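Local coordinates for protein laccase (Botrytis aclada, PDB 3SQR) that probably oxidises phenolic substrates such as hydroquinones at the expense of molecular oxygen, using a type 1 copper and a trinuclear copper cluster, at residues Leu134-Pro146 with Leu411-Ile423. Residues are numbered along the deposited sequence; the frame is centred on the assembly and turned at random. Where two conformers were deposited one is given.
Sequences LEYDGVPGVTQCP and LLLDWSSPTTLKI
The N-terminus of helix 419-424, in the third cupredoxin-like domain of this multicopper oxidase, is met by two carbonyls from G141 and V142, in the first-domain loop between strands 123-125 and 152-158. T419 N donates to G141 O over 3.1 Å from above the carbonyl plane, while V142 O accepts from T420 N at 2.9 Å. In the conformer given, one of two deposited, T420 OG1 grips the same oxygen at 2.7 Å, in the carbonyl plane on a lone pair. The hydroxyl gets there because OG1 sits anti to the carbonyl carbon of T420 (chi1 -56°); L134 meets this side chain tip to tip, its CD2 3.8 Å from OG1 and with CG2 close by. P418, the N-cap residue, lays its ring against the turn, with CB over the carbonyl carbon of G141 and CD 3.6 Å from SG of C145. That sulfur forms the disulfide with C561, tying the loop to the C-terminal helix 551-567. G141 has a positive phi (87°), and its O packs against CD1 of L413; this methyl is also pressed unusually close to V142 CG2, at 3.4 Å. The W415 indole receives P146 across one face in a CH-pi contact, CG lying 3.9 Å from the centroid of the five-membered ring, and P140 CB runs alongside its CD1. F171 also stacks on W415, whose NE1 is hydrogen-bonded to G579 O. The loop borders the trinuclear copper cluster: D137 hydrogen-bonds H468 and, through its carbonyl, H124, and the P140 ring lies beside H170.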
loop_
_atom_site.group_PDB
_atom_site.type_symbol
_atom_site.label_atom_id
_atom_site.label_comp_id
_atom_site.label_asym_id
_atom_site.label_seq_id
_atom_site.Cartn_x
_atom_site.Cartn_y
_atom_site.Cartn_z
ATOM N N LEU A 134 -4.469 -13.751 11.186
ATOM C CA LEU A 134 -5.309 -12.578 11.122
ATOM C C LEU A 134 -4.882 -11.545 12.138
ATOM O O LEU A 134 -4.885 -10.336 11.896
ATOM C CB LEU A 134 -6.758 -13.032 11.479
ATOM C CG LEU A 134 -7.652 -11.898 11.905
ATOM C CD1 LEU A 134 -8.027 -10.976 10.726
ATOM C CD2 LEU A 134 -8.975 -12.538 12.533
ATOM N N GLU A 135 -4.478 -12.026 13.324
ATOM C CA GLU A 135 -4.212 -11.170 14.433
ATOM C C GLU A 135 -2.899 -10.367 14.297
ATOM O O GLU A 135 -2.581 -9.528 15.093
ATOM C CB GLU A 135 -4.215 -11.970 15.731
ATOM C CG GLU A 135 -3.082 -12.873 15.901
ATOM C CD GLU A 135 -3.137 -14.236 15.134
ATOM O OE1 GLU A 135 -4.104 -14.530 14.350
ATOM O OE2 GLU A 135 -2.201 -15.029 15.397
ATOM N N TYR A 136 -2.192 -10.583 13.189
ATOM C CA TYR A 136 -0.977 -9.889 12.936
ATOM C C TYR A 136 -1.083 -9.045 11.650
ATOM O O TYR A 136 -0.074 -8.511 11.175
ATOM C CB TYR A 136 0.184 -10.866 12.877
ATOM C CG TYR A 136 0.398 -11.545 14.235
ATOM C CD1 TYR A 136 0.590 -10.761 15.380
ATOM C CD2 TYR A 136 0.312 -12.912 14.361
ATOM C CE1 TYR A 136 0.760 -11.327 16.605
ATOM C CE2 TYR A 136 0.510 -13.516 15.599
ATOM C CZ TYR A 136 0.691 -12.709 16.713
ATOM O OH TYR A 136 0.854 -13.277 17.979
ATOM N N ASP A 137 -2.308 -8.848 11.169
ATOM C CA ASP A 137 -2.537 -7.966 10.039
ATOM C C ASP A 137 -2.258 -6.486 10.302
ATOM O O ASP A 137 -2.021 -5.700 9.380
ATOM C CB ASP A 137 -3.937 -8.173 9.484
ATOM C CG ASP A 137 -4.148 -7.558 8.150
ATOM O OD1 ASP A 137 -3.255 -7.742 7.249
ATOM O OD2 ASP A 137 -5.200 -6.932 7.945
ATOM N N GLY A 138 -2.303 -6.102 11.569
ATOM C CA GLY A 138 -1.921 -4.765 12.006
ATOM C C GLY A 138 -2.909 -3.668 11.758
ATOM O O GLY A 138 -2.525 -2.515 11.744
ATOM N N VAL A 139 -4.232 -3.973 11.758
ATOM C CA VAL A 139 -5.212 -2.949 11.584
ATOM C C VAL A 139 -5.787 -2.655 12.975
ATOM O O VAL A 139 -6.521 -3.504 13.454
ATOM C CB VAL A 139 -6.343 -3.323 10.706
ATOM C CG1 VAL A 139 -7.333 -2.185 10.517
ATOM C CG2 VAL A 139 -5.729 -3.728 9.254
ATOM N N PRO A 140 -5.518 -1.488 13.495
ATOM C CA PRO A 140 -6.040 -1.177 14.834
ATOM C C PRO A 140 -7.529 -0.980 14.744
ATOM O O PRO A 140 -8.022 -0.339 13.800
ATOM C CB PRO A 140 -5.294 0.109 15.193
ATOM C CG PRO A 140 -5.065 0.788 13.897
ATOM C CD PRO A 140 -4.934 -0.298 12.862
ATOM N N GLY A 141 -8.264 -1.519 15.727
ATOM C CA GLY A 141 -9.695 -1.501 15.612
ATOM C C GLY A 141 -10.302 -2.646 14.861
ATOM O O GLY A 141 -11.529 -2.834 14.872
ATOM N N VAL A 142 -9.493 -3.374 14.080
ATOM C CA VAL A 142 -9.999 -4.551 13.389
ATOM C C VAL A 142 -9.301 -5.822 13.850
ATOM O O VAL A 142 -9.955 -6.789 14.303
ATOM C CB VAL A 142 -9.862 -4.400 11.862
ATOM C CG1 VAL A 142 -10.268 -5.756 11.151
ATOM C CG2 VAL A 142 -10.605 -3.125 11.312
ATOM N N THR A 143 -7.957 -5.887 13.732
ATOM C CA THR A 143 -7.213 -7.130 14.073
ATOM C C THR A 143 -6.415 -7.062 15.362
ATOM O O THR A 143 -5.844 -8.052 15.833
ATOM C CB THR A 143 -6.281 -7.542 12.930
ATOM O OG1 THR A 143 -5.302 -6.540 12.778
ATOM C CG2 THR A 143 -7.051 -7.717 11.631
ATOM N N GLN A 144 -6.390 -5.885 15.954
ATOM C CA GLN A 144 -5.726 -5.643 17.221
ATOM C C GLN A 144 -6.162 -4.335 17.841
ATOM O O GLN A 144 -6.667 -3.433 17.179
ATOM C CB GLN A 144 -4.212 -5.532 17.065
ATOM C CG GLN A 144 -3.729 -4.417 16.197
ATOM C CD GLN A 144 -2.211 -4.352 16.167
ATOM O OE1 GLN A 144 -1.581 -4.963 15.285
ATOM N NE2 GLN A 144 -1.618 -3.676 17.136
ATOM N N CYS A 145 -5.882 -4.199 19.126
ATOM C CA CYS A 145 -5.842 -2.922 19.762
ATOM C C CYS A 145 -4.494 -2.292 19.345
ATOM O O CYS A 145 -3.533 -3.019 19.070
ATOM C CB CYS A 145 -5.848 -3.026 21.286
ATOM S SG CYS A 145 -7.452 -3.662 21.930
ATOM N N PRO A 146 -4.426 -0.975 19.418
ATOM C CA PRO A 146 -3.175 -0.330 19.207
ATOM C C PRO A 146 -2.141 -0.766 20.223
ATOM O O PRO A 146 -2.445 -1.134 21.372
ATOM C CB PRO A 146 -3.502 1.141 19.297
ATOM C CG PRO A 146 -4.982 1.217 19.049
ATOM C CD PRO A 146 -5.487 0.015 19.660
ATOM N N LEU A 411 -16.989 4.650 8.330
ATOM C CA LEU A 411 -16.263 3.795 9.279
ATOM C C LEU A 411 -15.678 4.579 10.417
ATOM O O LEU A 411 -15.010 5.620 10.229
ATOM C CB LEU A 411 -15.138 2.977 8.575
ATOM C CG LEU A 411 -14.541 1.844 9.415
ATOM C CD1 LEU A 411 -15.047 0.497 8.937
ATOM C CD2 LEU A 411 -13.012 1.939 9.322
ATOM N N LEU A 412 -15.981 4.089 11.613
ATOM C CA LEU A 412 -15.449 4.617 12.829
ATOM C C LEU A 412 -15.306 3.471 13.830
ATOM O O LEU A 412 -16.286 2.833 14.282
ATOM C CB LEU A 412 -16.336 5.747 13.337
ATOM C CG LEU A 412 -16.086 6.323 14.716
ATOM C CD1 LEU A 412 -14.703 6.887 14.715
ATOM C CD2 LEU A 412 -17.176 7.363 14.966
ATOM N N LEU A 413 -14.046 3.194 14.165
ATOM C CA LEU A 413 -13.720 2.019 14.941
ATOM C C LEU A 413 -13.351 2.454 16.360
ATOM O O LEU A 413 -12.877 3.555 16.593
ATOM C CB LEU A 413 -12.560 1.269 14.315
ATOM C CG LEU A 413 -12.781 0.772 12.888
ATOM C CD1 LEU A 413 -11.574 -0.101 12.489
ATOM C CD2 LEU A 413 -14.043 0.008 12.717
ATOM N N ASP A 414 -13.516 1.498 17.263
ATOM C CA ASP A 414 -13.085 1.625 18.636
ATOM C C ASP A 414 -11.867 0.801 18.798
ATOM O O ASP A 414 -11.906 -0.423 18.718
ATOM C CB ASP A 414 -14.176 1.077 19.581
ATOM C CG ASP A 414 -13.880 1.366 21.008
ATOM O OD1 ASP A 414 -12.712 1.548 21.376
ATOM O OD2 ASP A 414 -14.822 1.354 21.791
ATOM N N TRP A 415 -10.766 1.487 19.025
ATOM C CA TRP A 415 -9.460 0.850 19.151
ATOM C C TRP A 415 -9.378 -0.111 20.321
ATOM O O TRP A 415 -8.626 -1.086 20.282
ATOM C CB TRP A 415 -8.426 1.933 19.293
ATOM C CG TRP A 415 -8.018 2.615 18.019
ATOM C CD1 TRP A 415 -7.992 2.088 16.736
ATOM C CD2 TRP A 415 -7.547 3.942 17.900
ATOM N NE1 TRP A 415 -7.550 3.010 15.863
ATOM C CE2 TRP A 415 -7.245 4.164 16.534
ATOM C CE3 TRP A 415 -7.311 4.976 18.815
ATOM C CZ2 TRP A 415 -6.745 5.387 16.071
ATOM C CZ3 TRP A 415 -6.848 6.187 18.328
ATOM C CH2 TRP A 415 -6.538 6.372 16.989
ATOM N N SER A 416 -10.189 0.125 21.387
ATOM C CA SER A 416 -10.248 -0.814 22.475
ATOM C C SER A 416 -11.193 -2.002 22.241
ATOM O O SER A 416 -11.228 -2.925 23.046
ATOM C CB SER A 416 -10.681 -0.071 23.774
ATOM O OG SER A 416 -12.077 0.198 23.703
ATOM N N SER A 417 -11.967 -1.990 21.155
ATOM C CA SER A 417 -12.853 -3.096 20.868
ATOM C C SER A 417 -12.750 -3.361 19.394
ATOM O O SER A 417 -13.673 -3.193 18.598
ATOM C CB SER A 417 -14.309 -2.778 21.333
ATOM O OG SER A 417 -15.086 -3.931 21.232
ATOM N N PRO A 418 -11.571 -3.836 19.022
ATOM C CA PRO A 418 -11.425 -4.211 17.630
ATOM C C PRO A 418 -12.345 -5.337 17.262
ATOM O O PRO A 418 -12.768 -6.121 18.103
ATOM C CB PRO A 418 -9.966 -4.631 17.545
ATOM C CG PRO A 418 -9.588 -5.034 18.860
ATOM C CD PRO A 418 -10.359 -4.123 19.800
ATOM N N THR A 419 -12.664 -5.446 15.983
ATOM C CA THR A 419 -13.547 -6.475 15.473
ATOM C C THR A 419 -13.154 -7.848 15.926
ATOM O O THR A 419 -14.021 -8.674 16.196
ATOM C CB THR A 419 -13.525 -6.477 13.908
ATOM O OG1 THR A 419 -13.673 -5.121 13.486
ATOM C CG2 THR A 419 -14.666 -7.307 13.358
ATOM N N THR A 420 -11.840 -8.159 15.962
ATOM C CA THR A 420 -11.409 -9.468 16.388
ATOM C C THR A 420 -11.721 -9.719 17.856
ATOM O O THR A 420 -12.013 -10.841 18.216
ATOM C CB THR A 420 -9.893 -9.710 16.095
ATOM O OG1 THR A 420 -9.767 -9.488 14.676
ATOM C CG2 THR A 420 -9.592 -11.179 16.292
ATOM N N LEU A 421 -11.657 -8.687 18.661
ATOM C CA LEU A 421 -12.026 -8.856 20.097
ATOM C C LEU A 421 -13.497 -9.184 20.167
ATOM O O LEU A 421 -13.911 -10.122 20.863
ATOM C CB LEU A 421 -11.634 -7.659 20.887
ATOM C CG LEU A 421 -12.048 -7.723 22.372
ATOM C CD1 LEU A 421 -11.460 -8.989 23.031
ATOM C CD2 LEU A 421 -11.577 -6.441 23.032
ATOM N N LYS A 422 -14.269 -8.484 19.382
ATOM C CA LYS A 422 -15.703 -8.794 19.287
ATOM C C LYS A 422 -15.949 -10.229 18.833
ATOM O O LYS A 422 -16.800 -10.983 19.368
ATOM C CB LYS A 422 -16.392 -7.750 18.406
ATOM C CG LYS A 422 -16.265 -6.342 18.901
ATOM C CD LYS A 422 -17.078 -5.393 18.055
ATOM C CE LYS A 422 -16.869 -3.970 18.360
ATOM N NZ LYS A 422 -17.491 -3.596 19.725
ATOM N N ILE A 423 -15.220 -10.673 17.808
ATOM C CA ILE A 423 -15.298 -12.022 17.384
ATOM C C ILE A 423 -14.861 -13.027 18.451
ATOM O O ILE A 423 -15.536 -14.003 18.639
ATOM C CB ILE A 423 -14.405 -12.217 16.078
ATOM C CG1 ILE A 423 -15.144 -11.537 14.962
ATOM C CG2 ILE A 423 -14.133 -13.666 15.861
ATOM C CD1 ILE A 423 -14.226 -11.305 13.713
#